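Local coordinates for protein agarase (PDB 6XJ9) that probably hydrolyses the glycosidic bonds of agarose in a marine bacterium, as a family 50 glycoside hydrolase, at residues A[420-425]-A[439-444]; A[527-532]-A[585-590]; A[544-549]-A[568-573]. One frame throughout, in Å; residues are numbered along the deposited sequence.

In the fold
Following the chain from its N terminus, contact 1 comes first: residues 439-444, in the loop that leads to strand 449-453, fold back onto residues 420-425 of helix 413-428, closing a short loop. Contact 2 opens much later, on helix 523-529, and closes on helix 584-609, with 52 intervening residues that are rich in helix and contain no strand. Contact 3 is nested inside that larger loop, joining helix 537-550 to helix 567-572. Contacts 2 and 3 have centres about 10 Å apart and are bridged by a salt bridge from Lys549 NZ to Asp586 OD1 (2.6 Å). Contact 1 stands in series with both, its centre about 46 Å from that of contact 2.

Contact 1: residues A[420-425]-A[439-444]; sequences VTLDRM and PSYYDN
Tyr441 and Leu422 both set CG anti to the carbonyl carbon (chi1 -74° and -68°), which sends the tyrosine ring toward helix 413-428 and the leucine methyls toward the loop that follows it. The ring then lies with its CD2 edge against Leu422, where methyl CD2 sits near the ring plane at 4.0 Å from Tyr441 CD2. At the far end of the ring, Tyr441 crosses Thr421 at roughly a right angle, and its OH rests 3.4 Å from Thr421 CB. Leu422 and Asn444 run antiparallel alongside each other: Leu422 CD2 lies 3.6 Å from Asn444 OD1, while Leu422 CD1 meets the asparagine CB.

The loop side is a type I beta turn from Tyr441 to Asn444, a good example of an asparagine stabilising the turn that carries it. Tyr441 O accepts two bonds, one from Asn444 N and one from Asn444 ND2 at 2.9 Å, the latter with an N-H...O angle of 160° and its acceptor in the amide plane. Asn444 OD1 in turn takes the backbone N-H groups of Lys446 and Val447; the amide is fixed in rotation from both ends, and the leucine methyls pack against it. Helix and turn therefore meet chiefly through van der Waals contact: the buried amide is satisfied within its own turn and by the residues just after it, and the threonine hydroxyl by Trp417 O, one helical turn back, and Tyr717 OH, while none of the clear hydrogen bonds crosses between helix and turn.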
loop_
_atom_site.group_PDB
_atom_site.type_symbol
_atom_site.label_atom_id
_atom_site.label_comp_id
_atom_site.label_asym_id
_atom_site.label_seq_id
_atom_site.Cartn_x
_atom_site.Cartn_y
_atom_site.Cartn_z
ATOM N N VAL A 420 -1.785 25.219 -3.592
ATOM C CA VAL A 420 -1.825 23.899 -2.989
ATOM C C VAL A 420 -0.767 23.021 -3.668
ATOM O O VAL A 420 -0.074 22.231 -3.011
ATOM C CB VAL A 420 -3.253 23.325 -3.044
ATOM C CG1 VAL A 420 -3.296 21.813 -2.860
ATOM C CG2 VAL A 420 -4.154 24.009 -2.020
ATOM N N THR A 421 -0.605 23.211 -4.980
ATOM C CA THR A 421 0.425 22.494 -5.729
ATOM C C THR A 421 1.820 22.733 -5.139
ATOM O O THR A 421 2.539 21.774 -4.877
ATOM C CB THR A 421 0.348 22.780 -7.232
ATOM O OG1 THR A 421 -0.924 22.310 -7.696
ATOM C CG2 THR A 421 1.450 22.093 -8.014
ATOM N N LEU A 422 2.210 24.004 -4.950
ATOM C CA LEU A 422 3.518 24.326 -4.385
ATOM C C LEU A 422 3.687 23.667 -3.019
ATOM O O LEU A 422 4.712 23.046 -2.751
ATOM C CB LEU A 422 3.700 25.847 -4.296
ATOM C CG LEU A 422 3.808 26.569 -5.640
ATOM C CD1 LEU A 422 3.684 28.079 -5.474
ATOM C CD2 LEU A 422 5.110 26.208 -6.363
ATOM N N ASP A 423 2.661 23.790 -2.166
ATOM C CA ASP A 423 2.690 23.198 -0.837
ATOM C C ASP A 423 2.813 21.676 -0.912
ATOM O O ASP A 423 3.541 21.075 -0.119
ATOM C CB ASP A 423 1.517 23.685 0.021
ATOM C CG ASP A 423 1.655 25.146 0.423
ATOM O OD1 ASP A 423 2.643 25.775 0.013
ATOM O OD2 ASP A 423 0.779 25.635 1.146
ATOM N N ARG A 424 2.088 21.052 -1.849
ATOM C CA ARG A 424 2.170 19.606 -2.025
ATOM C C ARG A 424 3.607 19.200 -2.334
ATOM O O ARG A 424 4.121 18.259 -1.734
ATOM C CB ARG A 424 1.245 19.111 -3.143
ATOM C CG ARG A 424 -0.199 18.906 -2.711
ATOM C CD ARG A 424 -1.149 18.877 -3.897
ATOM N NE ARG A 424 -2.473 18.370 -3.547
ATOM C CZ ARG A 424 -3.459 18.203 -4.426
ATOM N NH1 ARG A 424 -3.265 18.506 -5.698
ATOM N NH2 ARG A 424 -4.629 17.735 -4.030
ATOM N N MET A 425 4.246 19.911 -3.271
ATOM C CA MET A 425 5.619 19.590 -3.624
ATOM C C MET A 425 6.530 19.729 -2.404
ATOM O O MET A 425 7.392 18.881 -2.177
ATOM C CB MET A 425 6.128 20.456 -4.782
ATOM C CG MET A 425 5.306 20.307 -6.050
ATOM S SD MET A 425 5.043 18.566 -6.479
ATOM C CE MET A 425 3.528 18.696 -7.427
ATOM N N PRO A 439 3.758 28.551 -16.985
ATOM C CA PRO A 439 4.530 29.759 -16.677
ATOM C C PRO A 439 3.934 30.578 -15.533
ATOM O O PRO A 439 4.611 31.440 -14.979
ATOM C CB PRO A 439 4.531 30.532 -18.002
ATOM C CG PRO A 439 4.378 29.435 -19.035
ATOM C CD PRO A 439 3.401 28.456 -18.411
ATOM N N SER A 440 2.689 30.254 -15.163
ATOM C CA SER A 440 1.994 30.804 -14.006
ATOM C C SER A 440 2.840 30.670 -12.747
ATOM O O SER A 440 2.689 31.447 -11.810
ATOM C CB SER A 440 0.688 30.084 -13.779
ATOM O OG SER A 440 -0.341 30.692 -14.529
ATOM N N TYR A 441 3.690 29.643 -12.725
ATOM C CA TYR A 441 4.447 29.270 -11.545
ATOM C C TYR A 441 5.829 29.921 -11.542
ATOM O O TYR A 441 6.546 29.822 -10.553
ATOM C CB TYR A 441 4.622 27.748 -11.510
ATOM C CG TYR A 441 3.387 26.962 -11.136
ATOM C CD1 TYR A 441 2.512 26.465 -12.104
ATOM C CD2 TYR A 441 3.117 26.674 -9.809
ATOM C CE1 TYR A 441 1.402 25.713 -11.751
ATOM C CE2 TYR A 441 1.997 25.945 -9.439
ATOM C CZ TYR A 441 1.139 25.459 -10.416
ATOM O OH TYR A 441 0.057 24.724 -10.024
ATOM N N TYR A 442 6.214 30.562 -12.650
ATOM C CA TYR A 442 7.613 30.906 -12.869
ATOM C C TYR A 442 8.086 31.961 -11.870
ATOM O O TYR A 442 9.264 32.000 -11.528
ATOM C CB TYR A 442 7.863 31.304 -14.325
ATOM C CG TYR A 442 7.947 30.162 -15.310
ATOM C CD1 TYR A 442 7.474 28.889 -15.001
ATOM C CD2 TYR A 442 8.478 30.363 -16.572
ATOM C CE1 TYR A 442 7.542 27.849 -15.918
ATOM C CE2 TYR A 442 8.528 29.343 -17.511
ATOM C CZ TYR A 442 8.067 28.078 -17.179
ATOM O OH TYR A 442 8.136 27.072 -18.107
ATOM N N ASP A 443 7.154 32.789 -11.382
ATOM C CA ASP A 443 7.480 33.867 -10.467
ATOM C C ASP A 443 7.386 33.390 -9.018
ATOM O O ASP A 443 7.543 34.192 -8.102
ATOM C CB ASP A 443 6.575 35.077 -10.716
ATOM C CG ASP A 443 5.171 34.923 -10.147
ATOM O OD1 ASP A 443 4.786 33.782 -9.771
ATOM O OD2 ASP A 443 4.466 35.944 -10.082
ATOM N N ASN A 444 7.115 32.091 -8.807
ATOM C CA ASN A 444 7.054 31.565 -7.453
ATOM C C ASN A 444 8.457 31.626 -6.851
ATOM O O ASN A 444 9.467 31.552 -7.559
ATOM C CB ASN A 444 6.362 30.193 -7.358
ATOM C CG ASN A 444 7.323 29.031 -7.198
ATOM O OD1 ASN A 444 7.735 28.703 -6.084
ATOM N ND2 ASN A 444 7.693 28.406 -8.307
#

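Contact 2: residues A[527-532]-A[585-590]; sequences NTLGRD and VDFSIL
In the helical region between strands 501-506 and 614-615, Leu529 of helix 523-529 packs against Phe587 and Leu590 near the start of the long helix 584-609. The contact shows how one branched side chain can serve two neighbours. Leu529 projects toward the long helix, and its two methyls divide the work: CD1 approaches Phe587 CE1 to 3.8 Å, while CD2 meets Leu590 CD1 at 4.0 Å. The leucine pair cross at about a right angle, whereas the phenylalanine is met obliquely. Phe587 does not start out aimed at Leu529; with CG anti to the carbonyl carbon (chi1 -78°), the end of its ring swings nearer.

Phe587 and Leu590 are three residues apart, so they line the same side of their helix and offer a shared apolar surface, a common feature of helix-to-helix packing. The backbones stay well separated, with Leu529 CA and Leu590 CA 9.6 Å apart, and only side-chain ends bridge the gap. Val525, one turn before Leu529, touches both Phe587 and Leu590 and so extends the same apolar seam along helix 523-529. Ile576 touches Leu529 and Phe587, and Phe542 of helix 537-550 packs on Leu590. The polar backbone of Leu529 is handled separately: it hydrogen-bonds with the backbone of Val574, and its carbonyl oxygen also accepts from Lys539 NZ.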
loop_
_atom_site.group_PDB
_atom_site.type_symbol
_atom_site.label_atom_id
_atom_site.label_comp_id
_atom_site.label_asym_id
_atom_site.label_seq_id
_atom_site.Cartn_x
_atom_site.Cartn_y
_atom_site.Cartn_z
ATOM N N ASN A 527 18.832 9.593 -46.124
ATOM C CA ASN A 527 17.834 10.354 -46.866
ATOM C C ASN A 527 18.400 11.685 -47.362
ATOM O O ASN A 527 18.078 12.132 -48.460
ATOM C CB ASN A 527 16.586 10.622 -46.020
ATOM C CG ASN A 527 15.500 11.320 -46.805
ATOM O OD1 ASN A 527 15.429 12.550 -46.815
ATOM N ND2 ASN A 527 14.670 10.540 -47.486
ATOM N N THR A 528 19.212 12.351 -46.536
ATOM C CA THR A 528 19.725 13.658 -46.908
ATOM C C THR A 528 20.757 13.531 -48.033
ATOM O O THR A 528 20.814 14.395 -48.905
ATOM C CB THR A 528 20.235 14.421 -45.677
ATOM O OG1 THR A 528 19.157 14.591 -44.750
ATOM C CG2 THR A 528 20.807 15.777 -46.023
ATOM N N LEU A 529 21.573 12.464 -48.009
ATOM C CA LEU A 529 22.603 12.249 -49.023
ATOM C C LEU A 529 21.969 12.194 -50.413
ATOM O O LEU A 529 22.622 12.521 -51.405
ATOM C CB LEU A 529 23.355 10.944 -48.734
ATOM C CG LEU A 529 24.470 11.011 -47.691
ATOM C CD1 LEU A 529 24.878 9.619 -47.236
ATOM C CD2 LEU A 529 25.680 11.763 -48.225
ATOM N N GLY A 530 20.693 11.784 -50.459
ATOM C CA GLY A 530 19.975 11.550 -51.704
ATOM C C GLY A 530 19.410 12.834 -52.304
ATOM O O GLY A 530 18.784 12.798 -53.368
ATOM N N ARG A 531 19.652 13.961 -51.618
ATOM C CA ARG A 531 19.087 15.253 -51.978
ATOM C C ARG A 531 20.182 16.188 -52.495
ATOM O O ARG A 531 21.374 15.881 -52.407
ATOM C CB ARG A 531 18.285 15.833 -50.804
ATOM C CG ARG A 531 17.198 14.904 -50.277
ATOM C CD ARG A 531 16.535 15.352 -48.989
ATOM N NE ARG A 531 15.794 16.587 -49.188
ATOM C CZ ARG A 531 15.338 17.391 -48.232
ATOM N NH1 ARG A 531 15.547 17.113 -46.956
ATOM N NH2 ARG A 531 14.675 18.490 -48.563
ATOM N N ASP A 532 19.756 17.346 -53.024
ATOM C CA ASP A 532 20.642 18.255 -53.737
ATOM C C ASP A 532 21.249 19.273 -52.774
ATOM O O ASP A 532 20.532 19.972 -52.060
ATOM C CB ASP A 532 19.913 18.937 -54.899
ATOM C CG ASP A 532 20.810 19.736 -55.839
ATOM O OD1 ASP A 532 22.034 19.791 -55.605
ATOM O OD2 ASP A 532 20.267 20.311 -56.805
ATOM N N VAL A 585 31.451 4.577 -41.197
ATOM C CA VAL A 585 32.317 5.478 -40.448
ATOM C C VAL A 585 31.985 6.914 -40.862
ATOM O O VAL A 585 31.920 7.815 -40.022
ATOM C CB VAL A 585 33.817 5.121 -40.585
ATOM C CG1 VAL A 585 34.729 6.263 -40.161
ATOM C CG2 VAL A 585 34.173 3.860 -39.809
ATOM N N ASP A 586 31.708 7.095 -42.156
ATOM C CA ASP A 586 31.290 8.370 -42.715
ATOM C C ASP A 586 29.871 8.731 -42.262
ATOM O O ASP A 586 29.593 9.901 -41.999
ATOM C CB ASP A 586 31.450 8.369 -44.239
ATOM C CG ASP A 586 32.878 8.046 -44.657
ATOM O OD1 ASP A 586 33.788 8.533 -43.985
ATOM O OD2 ASP A 586 33.065 7.269 -45.614
ATOM N N PHE A 587 28.980 7.732 -42.192
ATOM C CA PHE A 587 27.610 7.937 -41.731
ATOM C C PHE A 587 27.631 8.510 -40.317
ATOM O O PHE A 587 26.844 9.389 -39.975
ATOM C CB PHE A 587 26.791 6.645 -41.844
ATOM C CG PHE A 587 26.310 6.293 -43.236
ATOM C CD1 PHE A 587 26.914 6.823 -44.369
ATOM C CD2 PHE A 587 25.235 5.430 -43.418
ATOM C CE1 PHE A 587 26.463 6.500 -45.643
ATOM C CE2 PHE A 587 24.801 5.082 -44.691
ATOM C CZ PHE A 587 25.407 5.630 -45.804
ATOM N N SER A 588 28.571 8.004 -39.516
ATOM C CA SER A 588 28.771 8.424 -38.140
ATOM C C SER A 588 29.264 9.869 -38.071
ATOM O O SER A 588 28.831 10.625 -37.206
ATOM C CB SER A 588 29.713 7.481 -37.463
ATOM O OG SER A 588 29.457 7.463 -36.072
ATOM N N ILE A 589 30.172 10.235 -38.986
ATOM C CA ILE A 589 30.737 11.578 -39.068
ATOM C C ILE A 589 29.626 12.561 -39.433
ATOM O O ILE A 589 29.518 13.635 -38.833
ATOM C CB ILE A 589 31.913 11.610 -40.074
ATOM C CG1 ILE A 589 33.194 11.021 -39.463
ATOM C CG2 ILE A 589 32.150 13.008 -40.626
ATOM C CD1 ILE A 589 34.324 10.805 -40.461
ATOM N N LEU A 590 28.777 12.147 -40.383
ATOM C CA LEU A 590 27.709 12.980 -40.911
ATOM C C LEU A 590 26.622 13.164 -39.851
ATOM O O LEU A 590 26.217 14.298 -39.585
ATOM C CB LEU A 590 27.183 12.382 -42.224
ATOM C CG LEU A 590 28.188 12.329 -43.381
ATOM C CD1 LEU A 590 27.541 11.834 -44.677
ATOM C CD2 LEU A 590 28.854 13.676 -43.605
#

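Contact 3: residues A[544-549]-A[568-573]; sequences RLMKEK and AEFDKG
The carboxylate of Asp571 is gripped through both of its oxygens. OD2 receives Lys547 NZ at 2.7 Å on its syn lone pair, in a salt bridge, and OD1 is hydrogen-bonded to Ser543 OG, one helical turn before Lys547. Lys547 and Asp571 reach for each other from facing helices, the lysine chain stretched out past CG and carrying its ammonium group across from helix 537-550 to helix 567-572. Lysine NZ is less intimate with the second oxygen, lying 3.4 Å from Asp571 OD1. That same OD1 stands at the edge of the neighbouring Phe570 ring, in its plane, where the ring hydrogens are slightly positive.

Beneath this polar pair lies an apolar one. Phe570 CG is anti to the backbone N (chi1 180°), which directs the ring at the opposite helix, and its CZ reaches Met546 CG at 3.9 Å. A bend at chi2 (-60°) turns the Met546 sulfur away from Phe570, toward helix 584-609, where it packs on Asp586. Leu556 touches both Met546 and Phe570, and Trp567 meets the Phe570 ring edge to face.

With an alanine at Asp571, Lys547 would probably be left without its charge partner and Ser543 without its acceptor, and the lysine chain would be free to swing. The contact thus illustrates a familiar layering between helices: a buried methionine-phenylalanine pair supplies apolar packing, while an ion pair at the more exposed margin is likely to favour the carboxylate's charged form and adds directional bonds.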
loop_
_atom_site.group_PDB
_atom_site.type_symbol
_atom_site.label_atom_id
_atom_site.label_comp_id
_atom_site.label_asym_id
_atom_site.label_seq_id
_atom_site.Cartn_x
_atom_site.Cartn_y
_atom_site.Cartn_z
ATOM N N ARG A 544 30.679 18.912 -48.088
ATOM C CA ARG A 544 31.888 19.581 -47.628
ATOM C C ARG A 544 32.796 18.589 -46.899
ATOM O O ARG A 544 33.985 18.509 -47.203
ATOM C CB ARG A 544 31.519 20.800 -46.775
ATOM C CG ARG A 544 32.654 21.786 -46.539
ATOM C CD ARG A 544 32.343 22.899 -45.557
ATOM N NE ARG A 544 32.137 22.480 -44.170
ATOM C CZ ARG A 544 33.078 22.040 -43.333
ATOM N NH1 ARG A 544 32.750 21.699 -42.098
ATOM N NH2 ARG A 544 34.337 21.922 -43.731
ATOM N N LEU A 545 32.207 17.796 -45.984
ATOM C CA LEU A 545 32.937 16.922 -45.075
ATOM C C LEU A 545 33.538 15.730 -45.812
ATOM O O LEU A 545 34.627 15.269 -45.457
ATOM C CB LEU A 545 32.011 16.440 -43.949
ATOM C CG LEU A 545 31.616 17.511 -42.935
ATOM C CD1 LEU A 545 30.486 17.032 -42.028
ATOM C CD2 LEU A 545 32.824 17.933 -42.115
ATOM N N MET A 546 32.802 15.198 -46.795
ATOM C CA MET A 546 33.272 14.037 -47.536
ATOM C C MET A 546 34.395 14.428 -48.505
ATOM O O MET A 546 35.330 13.656 -48.709
ATOM C CB MET A 546 32.115 13.363 -48.280
ATOM C CG MET A 546 31.137 12.649 -47.343
ATOM S SD MET A 546 31.951 11.339 -46.377
ATOM C CE MET A 546 32.294 12.185 -44.833
ATOM N N LYS A 547 34.294 15.627 -49.099
ATOM C CA LYS A 547 35.323 16.168 -49.981
ATOM C C LYS A 547 36.574 16.486 -49.164
ATOM O O LYS A 547 37.694 16.306 -49.637
ATOM C CB LYS A 547 34.847 17.448 -50.677
ATOM C CG LYS A 547 33.802 17.267 -51.770
ATOM C CD LYS A 547 33.291 18.584 -52.315
ATOM C CE LYS A 547 32.145 18.409 -53.283
ATOM N NZ LYS A 547 31.390 19.669 -53.460
ATOM N N GLU A 548 36.370 16.966 -47.934
ATOM C CA GLU A 548 37.480 17.236 -47.037
ATOM C C GLU A 548 38.208 15.932 -46.715
ATOM O O GLU A 548 39.429 15.933 -46.592
ATOM C CB GLU A 548 36.986 17.931 -45.767
ATOM C CG GLU A 548 38.089 18.226 -44.767
ATOM C CD GLU A 548 37.612 18.508 -43.351
ATOM O OE1 GLU A 548 36.547 17.981 -42.962
ATOM O OE2 GLU A 548 38.305 19.250 -42.637
ATOM N N LYS A 549 37.455 14.827 -46.604
ATOM C CA LYS A 549 38.010 13.541 -46.206
ATOM C C LYS A 549 38.633 12.813 -47.398
ATOM O O LYS A 549 39.649 12.141 -47.234
ATOM C CB LYS A 549 36.975 12.662 -45.487
ATOM C CG LYS A 549 37.328 11.181 -45.363
ATOM C CD LYS A 549 36.629 10.438 -44.224
ATOM C CE LYS A 549 36.871 8.943 -44.249
ATOM N NZ LYS A 549 36.193 8.242 -43.129
ATOM N N ALA A 568 29.968 16.656 -58.462
ATOM C CA ALA A 568 28.712 17.257 -58.882
ATOM C C ALA A 568 27.576 16.239 -58.822
ATOM O O ALA A 568 26.444 16.607 -58.510
ATOM C CB ALA A 568 28.845 17.848 -60.263
ATOM N N GLU A 569 27.873 14.972 -59.147
ATOM C CA GLU A 569 26.889 13.909 -59.013
ATOM C C GLU A 569 26.568 13.726 -57.529
ATOM O O GLU A 569 25.401 13.705 -57.145
ATOM C CB GLU A 569 27.363 12.595 -59.651
ATOM C CG GLU A 569 26.239 11.587 -59.872
ATOM C CD GLU A 569 26.627 10.189 -60.337
ATOM O OE1 GLU A 569 27.649 10.053 -61.042
ATOM O OE2 GLU A 569 25.902 9.230 -59.996
ATOM N N PHE A 570 27.623 13.629 -56.706
ATOM C CA PHE A 570 27.484 13.386 -55.278
ATOM C C PHE A 570 26.599 14.465 -54.660
ATOM O O PHE A 570 25.658 14.160 -53.924
ATOM C CB PHE A 570 28.852 13.286 -54.600
ATOM C CG PHE A 570 28.781 13.042 -53.114
ATOM C CD1 PHE A 570 28.944 11.765 -52.596
ATOM C CD2 PHE A 570 28.520 14.085 -52.234
ATOM C CE1 PHE A 570 28.859 11.540 -51.228
ATOM C CE2 PHE A 570 28.440 13.859 -50.867
ATOM C CZ PHE A 570 28.606 12.586 -50.367
ATOM N N ASP A 571 26.906 15.719 -55.010
ATOM C CA ASP A 571 26.245 16.911 -54.508
ATOM C C ASP A 571 24.775 16.926 -54.915
ATOM O O ASP A 571 23.924 17.371 -54.142
ATOM C CB ASP A 571 26.967 18.169 -54.997
ATOM C CG ASP A 571 28.332 18.356 -54.355
ATOM O OD1 ASP A 571 28.691 17.522 -53.489
ATOM O OD2 ASP A 571 29.027 19.330 -54.724
ATOM N N LYS A 572 24.499 16.449 -56.136
ATOM C CA LYS A 572 23.154 16.448 -56.696
ATOM C C LYS A 572 22.272 15.455 -55.937
ATOM O O LYS A 572 21.095 15.723 -55.700
ATOM C CB LYS A 572 23.200 16.103 -58.190
ATOM C CG LYS A 572 21.900 16.302 -58.962
ATOM C CD LYS A 572 22.020 15.959 -60.442
ATOM C CE LYS A 572 20.696 16.025 -61.181
ATOM N NZ LYS A 572 20.793 15.479 -62.558
ATOM N N GLY A 573 22.850 14.303 -55.576
ATOM C CA GLY A 573 22.093 13.231 -54.951
ATOM C C GLY A 573 22.782 11.884 -55.136
ATOM O O GLY A 573 23.144 11.530 -56.255
#